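Side-chain contacts in TSC1 N-terminal domain (PDB 7A0M), which probably binds phosphoinositides at the lysosomal membrane and thereby helps bring the TSC complex there to regulate mTORC1: residues N190-F195 with F206-A211; P227-I232 with M254-F259. One frame throughout, in Å; residues are numbered along the deposited sequence.

In the fold
Interactions 1 and 2 occupy successive helix pairs of an all-helical chain, their centres about 11 Å apart. Every touching residue in both is buried, so both belong to the core; interaction 1 lies about 5 Å from the centre of the chain and interaction 2 about 11 Å. The first joins helices 185-196 and 199-214 through leucines alone, whereas the second joins helix 228-238 to the end region of helix 242-255 and the residues just after it and adds an aromatic pair to aliphatic packing. A polar tie connects them: Asn193 OD1 and Asn231 ND2 are 2.6 Å apart, a probable hydrogen bond. Leu209, a partner in interaction 1, also packs on Ile232 of interaction 2.

Interaction 1: N190-F195 with F206-A211; sequences NALNAF and FSLLCA
Leu192 overlaps two successive leucines of the facing helix, one with each of its methyl groups. CD1 meets Leu208 CD2 at 4.0 Å, methyl against methyl. CD2 instead comes in low on Leu209, 3.8 Å from Leu209 CB, and lies 4.1 Å from Leu209 CA, so this branch rests against the base of its partner, close to the helix backbone. The extended first torsion of Leu192 (chi1 -174°) carries CG away from its own backbone N, and the fork that follows spreads the two methyls between the two targets. The evidence for a one-sided grip is in the areas: the contact buries 75 Å² of Leu192, against about 24 Å² of Leu208 and 23 Å² of Leu209. Helices 185-196 and 199-214 follow each other after a short turn and run roughly antiparallel, forming a helical hairpin of the kind stacked in alpha-solenoid proteins, within the part of the chain assigned to the hamartin family. The nearest alpha carbons, Leu192 CA and Leu209 CA, are 8.0 Å apart, a spacing that the leucine side chains bridge. Leu208 points toward the facing helix and reaches Leu192 through its CD2 branch. Leu209 offers its CB here, while its side chain also packs on Ala251 of helix 242-255. On another side of helix 185-196, Ala191 and Phe195 touch helix 142-153.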
ATOM      1  N   ASN B 190     -25.480 -21.453 -19.841  1.00 52.75           N
ATOM      2  CA  ASN B 190     -26.604 -21.065 -20.688  1.00 49.02           C
ATOM      3  C   ASN B 190     -27.927 -21.443 -20.035  1.00 69.10           C
ATOM      4  O   ASN B 190     -28.870 -20.643 -20.005  1.00 78.95           O
ATOM      5  CB  ASN B 190     -26.485 -21.716 -22.067  1.00 52.30           C
ATOM      6  CG  ASN B 190     -25.811 -20.818 -23.083  1.00 61.51           C
ATOM      7  OD1 ASN B 190     -24.881 -21.231 -23.776  1.00 55.29           O
ATOM      8  ND2 ASN B 190     -26.276 -19.577 -23.176  1.00 63.61           N
ATOM      9  N   ALA B 191     -28.014 -22.666 -19.510  1.00 64.15           N
ATOM     10  CA  ALA B 191     -29.235 -23.109 -18.847  1.00 57.75           C
ATOM     11  C   ALA B 191     -29.484 -22.332 -17.559  1.00 56.82           C
ATOM     12  O   ALA B 191     -30.637 -22.055 -17.207  1.00 63.30           O
ATOM     13  CB  ALA B 191     -29.162 -24.610 -18.568  1.00 47.54           C
ATOM     14  N   LEU B 192     -28.416 -21.977 -16.838  1.00 57.17           N
ATOM     15  CA  LEU B 192     -28.582 -21.231 -15.595  1.00 59.79           C
ATOM     16  C   LEU B 192     -29.050 -19.804 -15.852  1.00 55.57           C
ATOM     17  O   LEU B 192     -29.730 -19.214 -15.005  1.00 65.11           O
ATOM     18  CB  LEU B 192     -27.273 -21.227 -14.804  1.00 56.56           C
ATOM     19  CG  LEU B 192     -27.327 -20.614 -13.403  1.00 55.28           C
ATOM     20  CD1 LEU B 192     -28.235 -21.433 -12.496  1.00 59.61           C
ATOM     21  CD2 LEU B 192     -25.934 -20.491 -12.808  1.00 53.34           C
ATOM     22  N   ASN B 193     -28.697 -19.237 -17.010  1.00 47.87           N
ATOM     23  CA  ASN B 193     -29.061 -17.856 -17.311  1.00 54.91           C
ATOM     24  C   ASN B 193     -30.571 -17.654 -17.321  1.00 53.68           C
ATOM     25  O   ASN B 193     -31.054 -16.576 -16.953  1.00 53.45           O
ATOM     26  CB  ASN B 193     -28.459 -17.437 -18.652  1.00 58.79           C
ATOM     27  CG  ASN B 193     -28.778 -15.998 -19.011  1.00 61.92           C
ATOM     28  OD1 ASN B 193     -28.182 -15.065 -18.473  1.00 58.32           O
ATOM     29  ND2 ASN B 193     -29.720 -15.813 -19.927  1.00 46.05           N
ATOM     30  N   ALA B 194     -31.330 -18.666 -17.748  1.00 62.33           N
ATOM     31  CA  ALA B 194     -32.786 -18.555 -17.743  1.00 62.78           C
ATOM     32  C   ALA B 194     -33.324 -18.351 -16.332  1.00 61.00           C
ATOM     33  O   ALA B 194     -34.266 -17.576 -16.125  1.00 68.27           O
ATOM     34  CB  ALA B 194     -33.410 -19.795 -18.381  1.00 54.21           C
ATOM     35  N   PHE B 195     -32.741 -19.036 -15.347  1.00 48.45           N
ATOM     36  CA  PHE B 195     -33.171 -18.875 -13.965  1.00 47.25           C
ATOM     37  C   PHE B 195     -32.632 -17.602 -13.324  1.00 59.84           C
ATOM     38  O   PHE B 195     -33.227 -17.112 -12.357  1.00 60.90           O
ATOM     39  CB  PHE B 195     -32.758 -20.094 -13.136  1.00 51.70           C
ATOM     40  CG  PHE B 195     -33.513 -21.346 -13.484  1.00 58.57           C
ATOM     41  CD1 PHE B 195     -33.084 -22.174 -14.508  1.00 60.41           C
ATOM     42  CD2 PHE B 195     -34.655 -21.695 -12.782  1.00 55.92           C
ATOM     43  CE1 PHE B 195     -33.784 -23.324 -14.827  1.00 55.45           C
ATOM     44  CE2 PHE B 195     -35.356 -22.845 -13.094  1.00 53.47           C
ATOM     45  CZ  PHE B 195     -34.919 -23.660 -14.118  1.00 51.37           C
ATOM     46  N   PHE B 206     -27.657 -17.709  -8.340  1.00 54.50           N
ATOM     47  CA  PHE B 206     -26.333 -17.184  -8.022  1.00 44.14           C
ATOM     48  C   PHE B 206     -25.609 -18.078  -7.024  1.00 41.51           C
ATOM     49  O   PHE B 206     -24.383 -18.233  -7.097  1.00 60.88           O
ATOM     50  CB  PHE B 206     -26.450 -15.758  -7.484  1.00 44.12           C
ATOM     51  CG  PHE B 206     -26.652 -14.722  -8.554  1.00 51.92           C
ATOM     52  CD1 PHE B 206     -26.346 -15.002  -9.875  1.00 60.37           C
ATOM     53  CD2 PHE B 206     -27.154 -13.470  -8.238  1.00 52.57           C
ATOM     54  CE1 PHE B 206     -26.531 -14.052 -10.861  1.00 59.74           C
ATOM     55  CE2 PHE B 206     -27.343 -12.516  -9.221  1.00 50.77           C
ATOM     56  CZ  PHE B 206     -27.031 -12.807 -10.533  1.00 52.31           C
ATOM     57  N   SER B 207     -26.345 -18.667  -6.080  1.00 45.65           N
ATOM     58  CA  SER B 207     -25.735 -19.606  -5.144  1.00 59.56           C
ATOM     59  C   SER B 207     -25.206 -20.837  -5.869  1.00 61.99           C
ATOM     60  O   SER B 207     -24.092 -21.299  -5.592  1.00 58.65           O
ATOM     61  CB  SER B 207     -26.744 -20.006  -4.068  1.00 58.05           C
ATOM     62  OG  SER B 207     -27.132 -18.887  -3.290  1.00 67.07           O
ATOM     63  N   LEU B 208     -25.994 -21.382  -6.797  1.00 54.21           N
ATOM     64  CA  LEU B 208     -25.545 -22.541  -7.563  1.00 52.89           C
ATOM     65  C   LEU B 208     -24.348 -22.195  -8.438  1.00 52.57           C
ATOM     66  O   LEU B 208     -23.457 -23.030  -8.643  1.00 52.78           O
ATOM     67  CB  LEU B 208     -26.695 -23.079  -8.414  1.00 53.11           C
ATOM     68  CG  LEU B 208     -26.410 -24.323  -9.254  1.00 62.74           C
ATOM     69  CD1 LEU B 208     -26.083 -25.511  -8.365  1.00 67.60           C
ATOM     70  CD2 LEU B 208     -27.590 -24.633 -10.155  1.00 57.05           C
ATOM     71  N   LEU B 209     -24.311 -20.971  -8.973  1.00 51.41           N
ATOM     72  CA  LEU B 209     -23.156 -20.540  -9.754  1.00 42.79           C
ATOM     73  C   LEU B 209     -21.889 -20.531  -8.908  1.00 45.06           C
ATOM     74  O   LEU B 209     -20.828 -20.971  -9.362  1.00 56.38           O
ATOM     75  CB  LEU B 209     -23.412 -19.160 -10.356  1.00 44.15           C
ATOM     76  CG  LEU B 209     -22.264 -18.562 -11.174  1.00 42.01           C
ATOM     77  CD1 LEU B 209     -21.853 -19.497 -12.302  1.00 44.48           C
ATOM     78  CD2 LEU B 209     -22.655 -17.198 -11.724  1.00 43.75           C
ATOM     79  N   CYS B 210     -21.981 -20.023  -7.676  1.00 37.88           N
ATOM     80  CA  CYS B 210     -20.831 -20.050  -6.777  1.00 51.92           C
ATOM     81  C   CYS B 210     -20.378 -21.479  -6.507  1.00 55.09           C
ATOM     82  O   CYS B 210     -19.176 -21.769  -6.517  1.00 57.60           O
ATOM     83  CB  CYS B 210     -21.171 -19.338  -5.468  1.00 52.10           C
ATOM     84  SG  CYS B 210     -21.467 -17.561  -5.635  1.00 60.10           S
ATOM     85  N   ALA B 211     -21.327 -22.385  -6.260  1.00 53.58           N
ATOM     86  CA  ALA B 211     -20.974 -23.787  -6.056  1.00 57.90           C
ATOM     87  C   ALA B 211     -20.357 -24.386  -7.313  1.00 64.61           C
ATOM     88  O   ALA B 211     -19.453 -25.224  -7.232  1.00 69.02           O
ATOM     89  CB  ALA B 211     -22.206 -24.582  -5.627  1.00 56.60           C
TER

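Interaction 2: P227-I232 with M254-F259; sequences PLFGNI and MLLPFF
Phe229 reaches from helix 228-238 toward the ring of Phe259, which comes from the opposite direction. From CB, the chain turns so that CG stands beside the carbonyl carbon (chi1 -171°), and the ring leaves the helix there to cross the gap. On the CD1-CE1 bond of that ring, CD1 lies 4.0 Å from Phe259 CZ, and CE1 approaches Phe259 CE2 and CZ at 3.7 Å each. At the tip, CZ is 4.0 Å from Phe259 CE2 and has Leu256 CD2 at 4.3 Å, the methyl sitting at the ring edge near its plane. The aromatic pair is an offset edge-to-face contact: the edge of Phe259 is turned to the face of Phe229, with planes at 81° and centroids 5.4 Å apart. One helical turn further on, Ile232 CD1 meets Leu255 CD1 at 3.7 Å. The contact thus packs the start of helix 228-238 against Leu255 at the end region of helix 242-255, Leu256 of the 3-10 segment and the loop residue Phe259. Tyr266 makes a second edge-to-face pair with Phe229. Since carbon alone meets carbon between the two segments, cohesion should come from dispersion and burial, with the steep ring angle probably adding a weak electrostatic preference.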
ATOM      1  N   PRO B 227     -24.836 -15.369 -22.278  1.00 44.51           N
ATOM      2  CA  PRO B 227     -25.428 -14.154 -21.691  1.00 47.54           C
ATOM      3  C   PRO B 227     -25.354 -14.072 -20.173  1.00 59.97           C
ATOM      4  O   PRO B 227     -25.808 -13.068 -19.609  1.00 59.44           O
ATOM      5  CB  PRO B 227     -26.889 -14.217 -22.161  1.00 58.43           C
ATOM      6  CG  PRO B 227     -27.136 -15.659 -22.441  1.00 61.13           C
ATOM      7  CD  PRO B 227     -25.843 -16.196 -22.965  1.00 48.09           C
ATOM      8  N   LEU B 228     -24.807 -15.079 -19.488  1.00 58.26           N
ATOM      9  CA  LEU B 228     -24.834 -15.077 -18.027  1.00 49.56           C
ATOM     10  C   LEU B 228     -23.996 -13.943 -17.445  1.00 53.02           C
ATOM     11  O   LEU B 228     -24.412 -13.297 -16.476  1.00 49.84           O
ATOM     12  CB  LEU B 228     -24.362 -16.426 -17.486  1.00 42.75           C
ATOM     13  CG  LEU B 228     -24.380 -16.551 -15.961  1.00 48.30           C
ATOM     14  CD1 LEU B 228     -25.766 -16.241 -15.422  1.00 38.71           C
ATOM     15  CD2 LEU B 228     -23.936 -17.938 -15.524  1.00 49.69           C
ATOM     16  N   PHE B 229     -22.813 -13.695 -18.011  1.00 43.49           N
ATOM     17  CA  PHE B 229     -21.920 -12.676 -17.460  1.00 54.42           C
ATOM     18  C   PHE B 229     -22.573 -11.299 -17.463  1.00 49.90           C
ATOM     19  O   PHE B 229     -22.524 -10.575 -16.460  1.00 46.15           O
ATOM     20  CB  PHE B 229     -20.607 -12.649 -18.242  1.00 57.51           C
ATOM     21  CG  PHE B 229     -19.550 -11.783 -17.620  1.00 53.66           C
ATOM     22  CD1 PHE B 229     -18.893 -12.187 -16.469  1.00 40.84           C
ATOM     23  CD2 PHE B 229     -19.217 -10.563 -18.182  1.00 54.00           C
ATOM     24  CE1 PHE B 229     -17.920 -11.388 -15.892  1.00 49.30           C
ATOM     25  CE2 PHE B 229     -18.246  -9.761 -17.613  1.00 46.13           C
ATOM     26  CZ  PHE B 229     -17.597 -10.174 -16.467  1.00 53.52           C
ATOM     27  N   GLY B 230     -23.184 -10.914 -18.587  1.00 53.10           N
ATOM     28  CA  GLY B 230     -23.852  -9.626 -18.656  1.00 47.28           C
ATOM     29  C   GLY B 230     -24.987  -9.478 -17.662  1.00 58.03           C
ATOM     30  O   GLY B 230     -25.242  -8.378 -17.163  1.00 68.51           O
ATOM     31  N   ASN B 231     -25.680 -10.576 -17.353  1.00 59.90           N
ATOM     32  CA  ASN B 231     -26.783 -10.509 -16.402  1.00 53.81           C
ATOM     33  C   ASN B 231     -26.292 -10.464 -14.961  1.00 43.75           C
ATOM     34  O   ASN B 231     -26.994  -9.938 -14.089  1.00 39.82           O
ATOM     35  CB  ASN B 231     -27.731 -11.690 -16.608  1.00 53.74           C
ATOM     36  CG  ASN B 231     -28.632 -11.505 -17.813  1.00 56.73           C
ATOM     37  OD1 ASN B 231     -29.094 -10.398 -18.092  1.00 59.76           O
ATOM     38  ND2 ASN B 231     -28.885 -12.589 -18.537  1.00 44.60           N
ATOM     39  N   ILE B 232     -25.110 -11.019 -14.687  1.00 43.76           N
ATOM     40  CA  ILE B 232     -24.477 -10.809 -13.386  1.00 46.40           C
ATOM     41  C   ILE B 232     -24.212  -9.325 -13.170  1.00 48.17           C
ATOM     42  O   ILE B 232     -24.543  -8.760 -12.120  1.00 48.27           O
ATOM     43  CB  ILE B 232     -23.180 -11.630 -13.279  1.00 43.10           C
ATOM     44  CG1 ILE B 232     -23.481 -13.127 -13.371  1.00 35.32           C
ATOM     45  CG2 ILE B 232     -22.451 -11.305 -11.981  1.00 45.10           C
ATOM     46  CD1 ILE B 232     -22.254 -13.984 -13.591  1.00 34.37           C
HETATM   47  N   MSE B 254     -15.214 -14.346  -8.105  1.00 57.26           N
HETATM   48  CA  MSE B 254     -14.687 -15.681  -8.366  1.00 53.55           C
HETATM   49  C   MSE B 254     -14.403 -15.905  -9.849  1.00 41.29           C
HETATM   50  O   MSE B 254     -13.556 -16.717 -10.215  1.00 42.36           O
HETATM   51  CB  MSE B 254     -15.664 -16.752  -7.863  1.00 48.94           C
HETATM   52  CG  MSE B 254     -15.882 -16.755  -6.356  1.00 50.87           C
HETATM   53 SE   MSE B 254     -17.206 -18.073  -5.777  1.00 67.56          SE
HETATM   54  CE  MSE B 254     -16.186 -19.699  -6.111  1.00 61.55           C
ATOM     55  N   LEU B 255     -15.116 -15.173 -10.708  1.00 43.77           N
ATOM     56  CA  LEU B 255     -15.044 -15.436 -12.141  1.00 43.37           C
ATOM     57  C   LEU B 255     -13.892 -14.694 -12.806  1.00 54.11           C
ATOM     58  O   LEU B 255     -13.249 -15.230 -13.717  1.00 54.53           O
ATOM     59  CB  LEU B 255     -16.367 -15.058 -12.803  1.00 42.87           C
ATOM     60  CG  LEU B 255     -17.547 -16.014 -12.631  1.00 49.30           C
ATOM     61  CD1 LEU B 255     -18.841 -15.309 -12.992  1.00 52.57           C
ATOM     62  CD2 LEU B 255     -17.354 -17.246 -13.492  1.00 46.77           C
ATOM     63  N   LEU B 256     -13.627 -13.462 -12.369  1.00 50.20           N
ATOM     64  CA  LEU B 256     -12.641 -12.623 -13.045  1.00 49.68           C
ATOM     65  C   LEU B 256     -11.252 -13.248 -13.174  1.00 41.96           C
ATOM     66  O   LEU B 256     -10.637 -13.083 -14.243  1.00 42.37           O
ATOM     67  CB  LEU B 256     -12.555 -11.264 -12.339  1.00 44.69           C
ATOM     68  CG  LEU B 256     -13.806 -10.388 -12.431  1.00 46.14           C
ATOM     69  CD1 LEU B 256     -13.597  -9.078 -11.691  1.00 46.10           C
ATOM     70  CD2 LEU B 256     -14.178 -10.135 -13.885  1.00 45.69           C
ATOM     71  N   PRO B 257     -10.698 -13.951 -12.177  1.00 44.09           N
ATOM     72  CA  PRO B 257      -9.360 -14.542 -12.365  1.00 45.26           C
ATOM     73  C   PRO B 257      -9.281 -15.588 -13.470  1.00 52.48           C
ATOM     74  O   PRO B 257      -8.167 -15.987 -13.830  1.00 54.86           O
ATOM     75  CB  PRO B 257      -9.051 -15.162 -10.996  1.00 49.48           C
ATOM     76  CG  PRO B 257      -9.892 -14.401 -10.041  1.00 47.06           C
ATOM     77  CD  PRO B 257     -11.154 -14.095 -10.781  1.00 41.02           C
ATOM     78  N   PHE B 258     -10.410 -16.043 -14.015  1.00 53.75           N
ATOM     79  CA  PHE B 258     -10.395 -17.025 -15.090  1.00 57.44           C
ATOM     80  C   PHE B 258     -10.380 -16.399 -16.481  1.00 55.49           C
ATOM     81  O   PHE B 258     -10.150 -17.115 -17.461  1.00 63.63           O
ATOM     82  CB  PHE B 258     -11.600 -17.964 -14.965  1.00 53.24           C
ATOM     83  CG  PHE B 258     -11.489 -18.941 -13.830  1.00 51.82           C
ATOM     84  CD1 PHE B 258     -11.940 -18.612 -12.563  1.00 50.73           C
ATOM     85  CD2 PHE B 258     -10.927 -20.191 -14.031  1.00 54.40           C
ATOM     86  CE1 PHE B 258     -11.836 -19.512 -11.517  1.00 55.35           C
ATOM     87  CE2 PHE B 258     -10.820 -21.096 -12.992  1.00 55.92           C
ATOM     88  CZ  PHE B 258     -11.276 -20.757 -11.732  1.00 56.39           C
ATOM     89  N   PHE B 259     -10.617 -15.093 -16.594  1.00 52.08           N
ATOM     90  CA  PHE B 259     -10.496 -14.401 -17.873  1.00 54.29           C
ATOM     91  C   PHE B 259     -10.133 -12.934 -17.659  1.00 53.80           C
ATOM     92  O   PHE B 259     -10.857 -12.044 -18.121  1.00 52.67           O
ATOM     93  CB  PHE B 259     -11.793 -14.525 -18.680  1.00 44.94           C
ATOM     94  CG  PHE B 259     -13.046 -14.354 -17.860  1.00 47.88           C
ATOM     95  CD1 PHE B 259     -13.624 -15.437 -17.217  1.00 48.82           C
ATOM     96  CD2 PHE B 259     -13.657 -13.116 -17.752  1.00 55.58           C
ATOM     97  CE1 PHE B 259     -14.775 -15.282 -16.468  1.00 46.91           C
ATOM     98  CE2 PHE B 259     -14.809 -12.956 -17.006  1.00 48.40           C
ATOM     99  CZ  PHE B 259     -15.369 -14.040 -16.365  1.00 43.90           C
TER